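Local coordinates for protein succinate-semialdehyde dehydrogenase (NAD(P)(+)) (Marinobacter aquaeolei, PDB 3RH9) that probably oxidises succinate semialdehyde to succinate with NAD+ or NADP+, as a member of the aldehyde dehydrogenase family, at residues K21-G26 and E48-A53; K75-I80 and G115-C120; I94-H99 and D321-G326; A275-A280 and W442-G447. One frame throughout, in Å; residues are numbered along the deposited sequence.

Contact 1. Residues K21-G26 and E48-A53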
loop_
_atom_site.group_PDB
_atom_site.type_symbol
_atom_site.label_atom_id
_atom_site.label_comp_id
_atom_site.label_asym_id
_atom_site.label_seq_id
_atom_site.Cartn_x
_atom_site.Cartn_y
_atom_site.Cartn_z
ATOM N N LYS A 21 -21.929 18.536 17.368
ATOM C CA LYS A 21 -23.297 18.031 17.281
ATOM C C LYS A 21 -23.378 16.503 17.199
ATOM O O LYS A 21 -22.345 15.802 17.170
ATOM C CB LYS A 21 -24.058 18.677 16.112
ATOM C CG LYS A 21 -23.571 18.275 14.727
ATOM C CD LYS A 21 -24.512 18.750 13.596
ATOM C CE LYS A 21 -24.144 18.009 12.291
ATOM N NZ LYS A 21 -25.221 17.891 11.254
ATOM N N ASP A 22 -24.610 15.996 17.176
ATOM C CA ASP A 22 -24.853 14.567 17.060
ATOM C C ASP A 22 -26.353 14.318 16.949
ATOM O O ASP A 22 -27.142 15.203 17.241
ATOM C CB ASP A 22 -24.241 13.813 18.248
ATOM C CG ASP A 22 -25.068 13.929 19.511
ATOM O OD1 ASP A 22 -24.627 14.638 20.429
ATOM O OD2 ASP A 22 -26.150 13.311 19.600
ATOM N N SER A 23 -26.743 13.119 16.527
ATOM C CA SER A 23 -28.151 12.773 16.397
ATOM C C SER A 23 -28.475 11.571 17.254
ATOM O O SER A 23 -29.400 10.813 16.952
ATOM C CB SER A 23 -28.463 12.429 14.954
ATOM O OG SER A 23 -27.858 13.376 14.116
ATOM N N ALA A 24 -27.710 11.385 18.319
ATOM C CA ALA A 24 -27.809 10.142 19.078
ATOM C C ALA A 24 -29.177 10.033 19.737
ATOM O O ALA A 24 -29.630 8.940 20.084
ATOM C CB ALA A 24 -26.682 10.025 20.108
ATOM N N GLY A 25 -29.837 11.177 19.888
ATOM C CA GLY A 25 -31.166 11.209 20.468
ATOM C C GLY A 25 -31.151 10.699 21.887
ATOM O O GLY A 25 -32.139 10.174 22.380
ATOM N N GLY A 26 -30.011 10.857 22.545
ATOM C CA GLY A 26 -29.861 10.406 23.912
ATOM C C GLY A 26 -29.108 9.100 24.043
ATOM O O GLY A 26 -28.643 8.772 25.130
ATOM N N GLU A 48 -25.646 6.157 11.881
ATOM C CA GLU A 48 -25.186 6.226 10.499
ATOM C C GLU A 48 -25.158 7.670 9.966
ATOM O O GLU A 48 -24.087 8.202 9.697
ATOM C CB GLU A 48 -26.045 5.292 9.635
ATOM C CG GLU A 48 -26.227 5.686 8.195
ATOM C CD GLU A 48 -26.537 4.473 7.311
ATOM O OE1 GLU A 48 -26.978 3.422 7.847
ATOM O OE2 GLU A 48 -26.326 4.558 6.074
ATOM N N GLU A 49 -26.319 8.311 9.848
ATOM C CA GLU A 49 -26.418 9.670 9.289
ATOM C C GLU A 49 -25.396 10.695 9.809
ATOM O O GLU A 49 -24.960 11.569 9.057
ATOM C CB GLU A 49 -27.844 10.224 9.428
ATOM C CG GLU A 49 -28.628 9.662 10.592
ATOM C CD GLU A 49 -29.111 8.226 10.343
ATOM O OE1 GLU A 49 -29.269 7.842 9.150
ATOM O OE2 GLU A 49 -29.330 7.482 11.337
ATOM N N ASP A 50 -25.022 10.599 11.083
ATOM C CA ASP A 50 -23.971 11.455 11.626
ATOM C C ASP A 50 -22.628 11.171 10.963
ATOM O O ASP A 50 -21.849 12.101 10.676
ATOM C CB ASP A 50 -23.805 11.247 13.133
ATOM C CG ASP A 50 -24.767 12.080 13.957
ATOM O OD1 ASP A 50 -25.662 12.723 13.374
ATOM O OD2 ASP A 50 -24.620 12.083 15.200
ATOM N N VAL A 51 -22.340 9.886 10.753
ATOM C CA VAL A 51 -21.079 9.493 10.138
ATOM C C VAL A 51 -21.062 9.918 8.662
ATOM O O VAL A 51 -20.031 10.333 8.152
ATOM C CB VAL A 51 -20.800 7.980 10.295
ATOM C CG1 VAL A 51 -19.441 7.652 9.784
ATOM C CG2 VAL A 51 -20.882 7.579 11.741
ATOM N N VAL A 52 -22.211 9.836 7.991
ATOM C CA VAL A 52 -22.336 10.310 6.619
ATOM C C VAL A 52 -22.202 11.837 6.529
ATOM O O VAL A 52 -21.621 12.369 5.573
ATOM C CB VAL A 52 -23.664 9.862 5.984
ATOM C CG1 VAL A 52 -23.796 10.420 4.582
ATOM C CG2 VAL A 52 -23.755 8.346 5.958
ATOM N N ALA A 53 -22.732 12.542 7.525
ATOM C CA ALA A 53 -22.559 13.993 7.607
ATOM C C ALA A 53 -21.085 14.345 7.751
ATOM O O ALA A 53 -20.578 15.241 7.071
ATOM C CB ALA A 53 -23.349 14.571 8.775
HETATM O O HOH W 1 -25.783 14.784 11.741
#
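Ser23 and Asp50 carry this contact. It ties a loop with an Asx turn, between strands 19-21 and 28-32, to the first turns of helix 48-61. The carboxylate of Asp50 faces the loop with both oxygens, and each meets a different group of Ser23. OD2 of Asp50 accepts the backbone N of Ser23 at 2.7 Å, on its syn lone pair, with a bent N-H...O angle of 144°. OD1 of Asp50 accepts the hydroxyl OG of Ser23. The modelled separation of 2.4 Å is very short, and at this resolution its exact value is doubtful. Asp50 CG lies anti to its own carbonyl carbon (chi1 -85°), which carries the carboxylate off the helix and across to the loop. The backbone of Asp22 also touches the carboxylate, with CA of Asp22 3.1 Å from OD2 of Asp50.

A water adds a third partner. It donates to Asp50 OD1 at 2.6 Å and accepts from Lys21 NZ at 3.2 Å. The lysine thus reaches the acid through the water. Its charge would probably favour the ionised carboxylate, while the nearby Asp22 carboxylate would act in the opposite sense.

Further out, both segments meet other parts of the chain. Asp22 OD1 bonds to Thr13 OG1, and Ala24 packs on Pro44. On the helix, Val51 packs against Ile217, Val220 and Leu221 of helix 214-223. Inside the loop, Asp22 OD2 closes the Asx turn, using its anti lone pair to accept from the backbone N of Ala24 at 2.8 Å with an angle of 163°.

Contact 2. Residues K75-I80 and G115-C120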
loop_
_atom_site.group_PDB
_atom_site.type_symbol
_atom_site.label_atom_id
_atom_site.label_comp_id
_atom_site.label_asym_id
_atom_site.label_seq_id
_atom_site.Cartn_x
_atom_site.Cartn_y
_atom_site.Cartn_z
ATOM N N LYS A 75 0.860 26.170 9.056
ATOM C CA LYS A 75 0.411 26.897 10.236
ATOM C C LYS A 75 -0.518 26.051 11.117
ATOM O O LYS A 75 -0.422 26.107 12.351
ATOM C CB LYS A 75 -0.273 28.212 9.824
ATOM C CG LYS A 75 -0.567 29.166 10.972
ATOM C CD LYS A 75 0.697 29.414 11.810
ATOM C CE LYS A 75 0.690 30.781 12.514
ATOM N NZ LYS A 75 -0.511 30.969 13.384
ATOM N N TRP A 76 -1.411 25.280 10.489
ATOM C CA TRP A 76 -2.282 24.353 11.226
ATOM C C TRP A 76 -1.466 23.389 12.090
ATOM O O TRP A 76 -1.696 23.250 13.289
ATOM C CB TRP A 76 -3.094 23.485 10.274
ATOM C CG TRP A 76 -3.952 24.188 9.310
ATOM C CD1 TRP A 76 -4.409 25.453 9.402
ATOM C CD2 TRP A 76 -4.516 23.637 8.107
ATOM N NE1 TRP A 76 -5.201 25.748 8.324
ATOM C CE2 TRP A 76 -5.286 24.648 7.513
ATOM C CE3 TRP A 76 -4.435 22.387 7.475
ATOM C CZ2 TRP A 76 -5.979 24.454 6.306
ATOM C CZ3 TRP A 76 -5.125 22.193 6.279
ATOM C CH2 TRP A 76 -5.887 23.219 5.711
ATOM N N LEU A 77 -0.538 22.688 11.443
ATOM C CA LEU A 77 0.321 21.731 12.120
ATOM C C LEU A 77 1.010 22.419 13.280
ATOM O O LEU A 77 0.994 21.922 14.411
ATOM C CB LEU A 77 1.357 21.153 11.146
ATOM C CG LEU A 77 0.780 20.440 9.915
ATOM C CD1 LEU A 77 1.819 20.147 8.855
ATOM C CD2 LEU A 77 0.089 19.172 10.356
ATOM N N GLU A 78 1.600 23.579 12.998
ATOM C CA GLU A 78 2.343 24.324 14.014
ATOM C C GLU A 78 1.460 24.703 15.197
ATOM O O GLU A 78 1.853 24.517 16.355
ATOM C CB GLU A 78 2.996 25.561 13.408
ATOM C CG GLU A 78 4.367 25.302 12.805
ATOM C CD GLU A 78 4.791 26.387 11.815
ATOM O OE1 GLU A 78 4.060 27.400 11.651
ATOM O OE2 GLU A 78 5.860 26.213 11.190
ATOM N N ASP A 79 0.271 25.229 14.896
ATOM C CA ASP A 79 -0.711 25.553 15.916
ATOM C C ASP A 79 -1.119 24.310 16.723
ATOM O O ASP A 79 -1.140 24.346 17.947
ATOM C CB ASP A 79 -1.952 26.216 15.300
ATOM C CG ASP A 79 -1.699 27.647 14.829
ATOM O OD1 ASP A 79 -0.579 28.180 15.045
ATOM O OD2 ASP A 79 -2.643 28.242 14.234
ATOM N N ILE A 80 -1.454 23.220 16.041
ATOM C CA ILE A 80 -1.813 21.991 16.742
ATOM C C ILE A 80 -0.668 21.495 17.629
ATOM O O ILE A 80 -0.882 21.137 18.781
ATOM C CB ILE A 80 -2.244 20.878 15.780
ATOM C CG1 ILE A 80 -3.572 21.242 15.105
ATOM C CG2 ILE A 80 -2.394 19.576 16.517
ATOM C CD1 ILE A 80 -3.901 20.402 13.883
ATOM N N GLY A 115 5.229 15.949 18.631
ATOM C CA GLY A 115 6.425 15.897 17.808
ATOM C C GLY A 115 6.155 15.398 16.400
ATOM O O GLY A 115 6.993 15.534 15.500
ATOM N N PHE A 116 4.986 14.800 16.211
ATOM C CA PHE A 116 4.587 14.362 14.886
ATOM C C PHE A 116 4.156 15.569 14.089
ATOM O O PHE A 116 4.511 15.742 12.919
ATOM C CB PHE A 116 3.468 13.324 14.973
ATOM C CG PHE A 116 3.964 11.964 15.329
ATOM C CD1 PHE A 116 4.598 11.177 14.377
ATOM C CD2 PHE A 116 3.842 11.479 16.627
ATOM C CE1 PHE A 116 5.079 9.927 14.697
ATOM C CE2 PHE A 116 4.326 10.216 16.954
ATOM C CZ PHE A 116 4.952 9.442 15.984
ATOM N N PHE A 117 3.398 16.421 14.752
ATOM C CA PHE A 117 2.951 17.656 14.152
ATOM C C PHE A 117 4.134 18.563 13.876
ATOM O O PHE A 117 4.204 19.215 12.838
ATOM C CB PHE A 117 1.910 18.310 15.049
ATOM C CG PHE A 117 0.567 17.670 14.937
ATOM C CD1 PHE A 117 0.134 16.781 15.886
ATOM C CD2 PHE A 117 -0.248 17.931 13.848
ATOM C CE1 PHE A 117 -1.107 16.186 15.768
ATOM C CE2 PHE A 117 -1.476 17.337 13.721
ATOM C CZ PHE A 117 -1.912 16.469 14.678
ATOM N N ASP A 118 5.079 18.588 14.800
ATOM C CA ASP A 118 6.262 19.391 14.596
ATOM C C ASP A 118 7.004 18.862 13.390
ATOM O O ASP A 118 7.435 19.617 12.528
ATOM C CB ASP A 118 7.181 19.365 15.821
ATOM C CG ASP A 118 8.322 20.366 15.705
ATOM O OD1 ASP A 118 8.066 21.557 15.396
ATOM O OD2 ASP A 118 9.481 19.966 15.906
ATOM N N TYR A 119 7.145 17.549 13.322
ATOM C CA TYR A 119 7.983 16.982 12.300
ATOM C C TYR A 119 7.346 17.195 10.934
ATOM O O TYR A 119 8.036 17.449 9.947
ATOM C CB TYR A 119 8.259 15.513 12.565
ATOM C CG TYR A 119 8.987 14.891 11.420
ATOM C CD1 TYR A 119 8.288 14.330 10.360
ATOM C CD2 TYR A 119 10.381 14.897 11.372
ATOM C CE1 TYR A 119 8.956 13.779 9.291
ATOM C CE2 TYR A 119 11.062 14.338 10.296
ATOM C CZ TYR A 119 10.337 13.786 9.262
ATOM O OH TYR A 119 10.986 13.226 8.196
ATOM N N CYS A 120 6.024 17.121 10.883
ATOM C CA CYS A 120 5.308 17.336 9.631
ATOM C C CYS A 120 5.311 18.782 9.166
ATOM O O CYS A 120 5.280 19.055 7.969
ATOM C CB CYS A 120 3.879 16.820 9.738
ATOM S SG CYS A 120 3.786 15.064 9.440
#
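Leu77 and Phe117 lie where helix segments 75-80 and 115-120 pass each other almost antiparallel, at 153° between directions and 8.2 Å between axes. Their CA atoms are 5.3 Å apart.

The Phe117 ring is met from two directions. Ile80 CG2 sits over one face, 3.5 Å from the ring centroid and only 5° off the normal. This is a CH-pi contact on the ring centre. The methyl is placed there because CG2 of Ile80 is the branch anti to the backbone N, while CG1 runs beside that N (chi1 -68°). Leu77 comes at the ring edge instead, with CD2 3.7 Å from Phe117 CD2. Its other methyl, CD1, lies 4.0 Å from Cys120 CB, one helical turn further on.

The pair belongs to the bundle of N-terminal helices that packs beside the nucleotide-binding sheet of the aldehyde dehydrogenase fold. Helices 162-174 and 188-197 cover the same cluster: Leu172 and Phe193 touch Ile80, and Ser169 and Phe193 touch Phe117. An alanine in place of Phe117 would remove the ring and would probably leave the Ile80 methyl and Leu77 CD2 facing a gap between the helices.

Charged groups keep to the margin. Lys75 NZ pairs with Asp79 OD1 along its own helix at 3.2 Å, and Asp118 forms salt bridges to Arg81 and Lys122.

Contact 3. Residues I94-H99 and D321-G326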
loop_
_atom_site.group_PDB
_atom_site.type_symbol
_atom_site.label_atom_id
_atom_site.label_comp_id
_atom_site.label_asym_id
_atom_site.label_seq_id
_atom_site.Cartn_x
_atom_site.Cartn_y
_atom_site.Cartn_z
ATOM N N ILE A 94 -7.177 13.503 31.605
ATOM C CA ILE A 94 -8.241 12.744 30.964
ATOM C C ILE A 94 -7.733 11.414 30.393
ATOM O O ILE A 94 -8.435 10.404 30.410
ATOM C CB ILE A 94 -8.904 13.579 29.851
ATOM C CG1 ILE A 94 -9.525 14.841 30.454
ATOM C CG2 ILE A 94 -9.954 12.773 29.127
ATOM C CD1 ILE A 94 -9.628 16.001 29.494
ATOM N N LEU A 95 -6.508 11.412 29.889
ATOM C CA LEU A 95 -5.954 10.203 29.328
ATOM C C LEU A 95 -5.802 9.187 30.455
ATOM O O LEU A 95 -6.255 8.040 30.366
ATOM C CB LEU A 95 -4.602 10.499 28.695
ATOM C CG LEU A 95 -4.145 9.499 27.637
ATOM C CD1 LEU A 95 -3.201 10.155 26.650
ATOM C CD2 LEU A 95 -3.500 8.277 28.278
ATOM N N CYS A 96 -5.169 9.638 31.526
ATOM C CA CYS A 96 -4.909 8.805 32.679
ATOM C C CYS A 96 -6.173 8.113 33.176
ATOM O O CYS A 96 -6.184 6.902 33.445
ATOM C CB CYS A 96 -4.333 9.659 33.799
ATOM S SG CYS A 96 -4.067 8.754 35.312
HETATM N N MSE A 97 -7.245 8.884 33.305
HETATM C CA MSE A 97 -8.430 8.360 33.954
HETATM C C MSE A 97 -9.175 7.339 33.121
HETATM O O MSE A 97 -9.776 6.420 33.676
HETATM C CB MSE A 97 -9.357 9.483 34.386
HETATM C CG MSE A 97 -8.890 10.146 35.668
HETATM SE SE MSE A 97 -9.709 11.892 35.952
HETATM C CE MSE A 97 -8.900 12.323 37.698
ATOM N N GLU A 98 -9.138 7.482 31.800
ATOM C CA GLU A 98 -9.902 6.574 30.947
ATOM C C GLU A 98 -9.093 5.351 30.499
ATOM O O GLU A 98 -9.651 4.286 30.261
ATOM C CB GLU A 98 -10.504 7.316 29.746
ATOM C CG GLU A 98 -9.486 7.814 28.759
ATOM C CD GLU A 98 -10.129 8.546 27.586
ATOM O OE1 GLU A 98 -11.380 8.526 27.477
ATOM O OE2 GLU A 98 -9.385 9.141 26.775
ATOM N N HIS A 99 -7.783 5.518 30.403
ATOM C CA HIS A 99 -6.876 4.438 30.020
ATOM C C HIS A 99 -6.339 3.664 31.221
ATOM O O HIS A 99 -6.355 2.446 31.224
ATOM C CB HIS A 99 -5.708 5.008 29.221
ATOM C CG HIS A 99 -4.708 3.986 28.779
ATOM N ND1 HIS A 99 -3.555 3.722 29.485
ATOM C CD2 HIS A 99 -4.670 3.190 27.683
ATOM C CE1 HIS A 99 -2.857 2.798 28.852
ATOM N NE2 HIS A 99 -3.509 2.459 27.754
ATOM N N ASP A 321 -3.597 3.098 41.203
ATOM C CA ASP A 321 -4.235 4.225 40.547
ATOM C C ASP A 321 -3.144 5.134 39.993
ATOM O O ASP A 321 -2.198 5.478 40.699
ATOM C CB ASP A 321 -5.083 4.986 41.566
ATOM C CG ASP A 321 -6.056 5.960 40.917
ATOM O OD1 ASP A 321 -5.781 6.451 39.791
ATOM O OD2 ASP A 321 -7.108 6.226 41.547
ATOM N N GLY A 322 -3.269 5.517 38.730
ATOM C CA GLY A 322 -2.243 6.311 38.082
ATOM C C GLY A 322 -2.318 7.804 38.368
ATOM O O GLY A 322 -1.405 8.556 38.016
HETATM N N MSE A 323 -3.404 8.237 39.001
HETATM C CA MSE A 323 -3.536 9.634 39.379
HETATM C C MSE A 323 -2.619 9.965 40.543
HETATM O O MSE A 323 -2.250 11.117 40.744
HETATM C CB MSE A 323 -4.987 9.982 39.720
HETATM C CG MSE A 323 -5.871 10.225 38.500
HETATM SE SE MSE A 323 -5.229 11.681 37.318
HETATM C CE MSE A 323 -5.648 13.217 38.465
ATOM N N ASN A 324 -2.231 8.946 41.296
ATOM C CA ASN A 324 -1.369 9.151 42.445
ATOM C C ASN A 324 0.118 9.110 42.107
ATOM O O ASN A 324 0.573 8.283 41.311
ATOM C CB ASN A 324 -1.695 8.129 43.527
ATOM C CG ASN A 324 -3.172 8.064 43.827
ATOM O OD1 ASN A 324 -3.859 9.089 43.856
ATOM N ND2 ASN A 324 -3.680 6.853 44.046
ATOM N N ASP A 325 0.878 10.004 42.726
ATOM C CA ASP A 325 2.316 10.058 42.508
ATOM C C ASP A 325 2.945 8.724 42.880
ATOM O O ASP A 325 2.407 7.987 43.704
ATOM C CB ASP A 325 2.938 11.200 43.327
ATOM C CG ASP A 325 4.440 11.371 43.068
ATOM O OD1 ASP A 325 4.955 10.769 42.096
ATOM O OD2 ASP A 325 5.109 12.112 43.834
ATOM N N GLY A 326 4.069 8.406 42.248
ATOM C CA GLY A 326 4.867 7.261 42.644
ATOM C C GLY A 326 4.399 5.937 42.077
ATOM O O GLY A 326 5.009 4.889 42.327
#
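Cys96 and Met97, near the C-terminal end of helix 88-99, pack on segment 321-326, which holds an Asx turn and is part of the loop between helices 303-316 and 335-350. The contact therefore brings an N-terminal helix against the part of the chain that is built around the seven-stranded sheet. Both methionines are present as selenomethionine.

Met323 is the loop side chain that does most of the touching. Its SE lies 3.7 Å from Cys96 SG. Its terminal CE meets the terminal CE of Met97 at 3.5 Å. The two long chains have different shapes. Met97 is extended beyond CG, which carries its methyl out to the loop. Met323 is bent at both later torsions (chi2 -58°, chi3 -72°), and this bend sets its SE between Cys96 SG and Met97 CE. Met97 CE is 3.7 Å from that SE.

Cys96 SG also rests on the loop backbone, 3.6 Å from Gly322 C. With SG anti to the backbone N of Cys96, the thiol points across to Gly322 and Met323.

The turn itself is held by Asp321. OD1 of Asp321 accepts the backbone N of Met323 at 3.1 Å, with the donor 43° out of the carboxylate plane. Around it, Gly322 shares a backbone hydrogen bond with Trp103, and the Met323 side chain also packs on Trp103.

No hydrogen bond or salt bridge links the two segments. Their adhesion probably rests on dispersion between the thiol, the methionine ends and the Gly322 backbone; in the natural protein sulfur stands where selenium is modelled.

Contact 4. Residues A275-A280 and W442-G447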
loop_
_atom_site.group_PDB
_atom_site.type_symbol
_atom_site.label_atom_id
_atom_site.label_comp_id
_atom_site.label_asym_id
_atom_site.label_seq_id
_atom_site.Cartn_x
_atom_site.Cartn_y
_atom_site.Cartn_z
ATOM N N ALA A 275 18.799 -4.739 30.676
ATOM C CA ALA A 275 17.844 -4.806 31.773
ATOM C C ALA A 275 17.124 -3.477 31.917
ATOM O O ALA A 275 15.900 -3.434 32.034
ATOM C CB ALA A 275 18.558 -5.172 33.075
ATOM N N ASP A 276 17.901 -2.397 31.918
ATOM C CA ASP A 276 17.354 -1.050 31.961
ATOM C C ASP A 276 16.390 -0.840 30.811
ATOM O O ASP A 276 15.269 -0.364 30.999
ATOM C CB ASP A 276 18.472 -0.013 31.861
ATOM C CG ASP A 276 19.070 0.332 33.203
ATOM O OD1 ASP A 276 18.896 -0.467 34.150
ATOM O OD2 ASP A 276 19.717 1.402 33.305
ATOM N N ASN A 277 16.839 -1.189 29.614
ATOM C CA ASN A 277 16.019 -1.005 28.433
ATOM C C ASN A 277 14.751 -1.846 28.454
ATOM O O ASN A 277 13.670 -1.381 28.076
ATOM C CB ASN A 277 16.833 -1.296 27.185
ATOM C CG ASN A 277 17.563 -0.076 26.687
ATOM O OD1 ASN A 277 16.967 0.802 26.056
ATOM N ND2 ASN A 277 18.863 -0.006 26.964
ATOM N N LEU A 278 14.887 -3.084 28.908
ATOM C CA LEU A 278 13.766 -4.005 28.912
ATOM C C LEU A 278 12.648 -3.456 29.782
ATOM O O LEU A 278 11.495 -3.390 29.342
ATOM C CB LEU A 278 14.194 -5.379 29.406
ATOM C CG LEU A 278 13.561 -6.574 28.696
ATOM C CD1 LEU A 278 13.682 -7.826 29.554
ATOM C CD2 LEU A 278 12.110 -6.305 28.315
ATOM N N ILE A 279 12.990 -3.034 30.999
ATOM C CA ILE A 279 11.997 -2.489 31.924
ATOM C C ILE A 279 11.311 -1.237 31.388
ATOM O O ILE A 279 10.130 -1.027 31.646
ATOM C CB ILE A 279 12.588 -2.182 33.305
ATOM C CG1 ILE A 279 13.156 -3.448 33.944
ATOM C CG2 ILE A 279 11.538 -1.601 34.199
ATOM C CD1 ILE A 279 12.119 -4.406 34.443
ATOM N N ALA A 280 12.025 -0.408 30.635
ATOM C CA ALA A 280 11.409 0.800 30.076
ATOM C C ALA A 280 10.487 0.494 28.885
ATOM O O ALA A 280 9.448 1.132 28.697
ATOM C CB ALA A 280 12.477 1.822 29.693
ATOM N N TRP A 442 18.567 -1.526 18.108
ATOM C CA TRP A 442 19.943 -1.942 18.267
ATOM C C TRP A 442 20.478 -1.426 19.620
ATOM O O TRP A 442 20.670 -0.231 19.815
ATOM C CB TRP A 442 20.758 -1.413 17.090
ATOM C CG TRP A 442 22.161 -1.890 17.052
ATOM C CD1 TRP A 442 22.817 -2.584 18.027
ATOM C CD2 TRP A 442 23.112 -1.674 16.002
ATOM N NE1 TRP A 442 24.114 -2.835 17.642
ATOM C CE2 TRP A 442 24.323 -2.282 16.403
ATOM C CE3 TRP A 442 23.056 -1.032 14.757
ATOM C CZ2 TRP A 442 25.471 -2.270 15.602
ATOM C CZ3 TRP A 442 24.197 -1.014 13.962
ATOM C CH2 TRP A 442 25.388 -1.630 14.388
ATOM N N ASN A 443 20.705 -2.341 20.557
ATOM C CA ASN A 443 21.080 -1.985 21.932
ATOM C C ASN A 443 20.229 -0.856 22.507
ATOM O O ASN A 443 20.712 -0.041 23.294
ATOM C CB ASN A 443 22.582 -1.684 22.074
ATOM C CG ASN A 443 23.448 -2.955 22.048
ATOM O OD1 ASN A 443 24.440 -3.023 21.317
ATOM N ND2 ASN A 443 23.069 -3.963 22.834
ATOM N N THR A 444 18.960 -0.824 22.106
ATOM C CA THR A 444 17.950 0.029 22.735
ATOM C C THR A 444 16.581 -0.638 22.597
ATOM O O THR A 444 16.381 -1.499 21.735
ATOM C CB THR A 444 17.899 1.464 22.138
ATOM O OG1 THR A 444 16.839 2.199 22.750
ATOM C CG2 THR A 444 17.654 1.439 20.627
ATOM N N GLY A 445 15.655 -0.246 23.464
ATOM C CA GLY A 445 14.316 -0.799 23.451
ATOM C C GLY A 445 13.290 0.275 23.134
ATOM O O GLY A 445 12.087 0.057 23.282
ATOM N N THR A 446 13.770 1.438 22.691
ATOM C CA THR A 446 12.886 2.556 22.408
ATOM C C THR A 446 11.962 2.239 21.235
ATOM O O THR A 446 12.300 1.439 20.359
ATOM C CB THR A 446 13.658 3.857 22.126
ATOM O OG1 THR A 446 12.724 4.926 21.887
ATOM C CG2 THR A 446 14.574 3.686 20.909
ATOM N N GLY A 447 10.793 2.871 21.230
ATOM C CA GLY A 447 9.811 2.627 20.196
ATOM C C GLY A 447 9.963 3.585 19.046
ATOM O O GLY A 447 10.996 4.213 18.892
#
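The CA atoms of Asn277 and Gly445 are the nearest pair across the segments, 5.3 Å apart. Segment 275-280 is helical, and 442-447 starts at the last residue of strand 439-442 and runs on as loop.

Asn277 makes the one hydrogen bond across. Its OD1 accepts the backbone N of Gly445 at 3.1 Å, with an N-H...O angle of 144°. The donor stands well above the carbonyl plane, 52° out of it. The same oxygen touches Thr444 CA at 3.5 Å and lies 3.6 Å from Thr444 OG1. The other end of the amide is used within its own helix, where ND2 donates to Ala273 O. The two bonds should fix the rotation of the amide.

Helix 271-283 and strand 439-442 both belong to the catalytic domain of the aldehyde dehydrogenase fold. That strand ends the seven-stranded sheet within this chain, and Trp442 makes backbone hydrogen bonds to the second subunit. A leucine in place of Asn277 would lose both amide bonds and would probably leave the N-H of Gly445 without its acceptor from the helix.

Thr444 shapes the turn. Its OG1, anti to the backbone N (chi1 177°), accepts the backbone N of Thr446 at 3.2 Å, which makes an ST turn. Thr444 also packs on Pro481 of the second subunit, and Thr446 OG1 bonds to Lys137 NZ of that subunit.

In the fold
The four contacts do not touch one another. Contacts 1 and 4 lie on opposite sides of the chain's centre, with their own centres 44 Å apart. Contacts 2 and 4 come nearest, about 8 Å between closest atoms, and both have residues in reach of the second subunit. Contact 3 is about 12 Å from each of these two by nearest atoms. Helices 70-86, 88-99 and 103-123 follow in sequence, so contact 3 takes its first segment from between those of contact 2. Contacts 3 and 4 also alternate along the chain. All four lie away from Glu256, the predicted active-site residue.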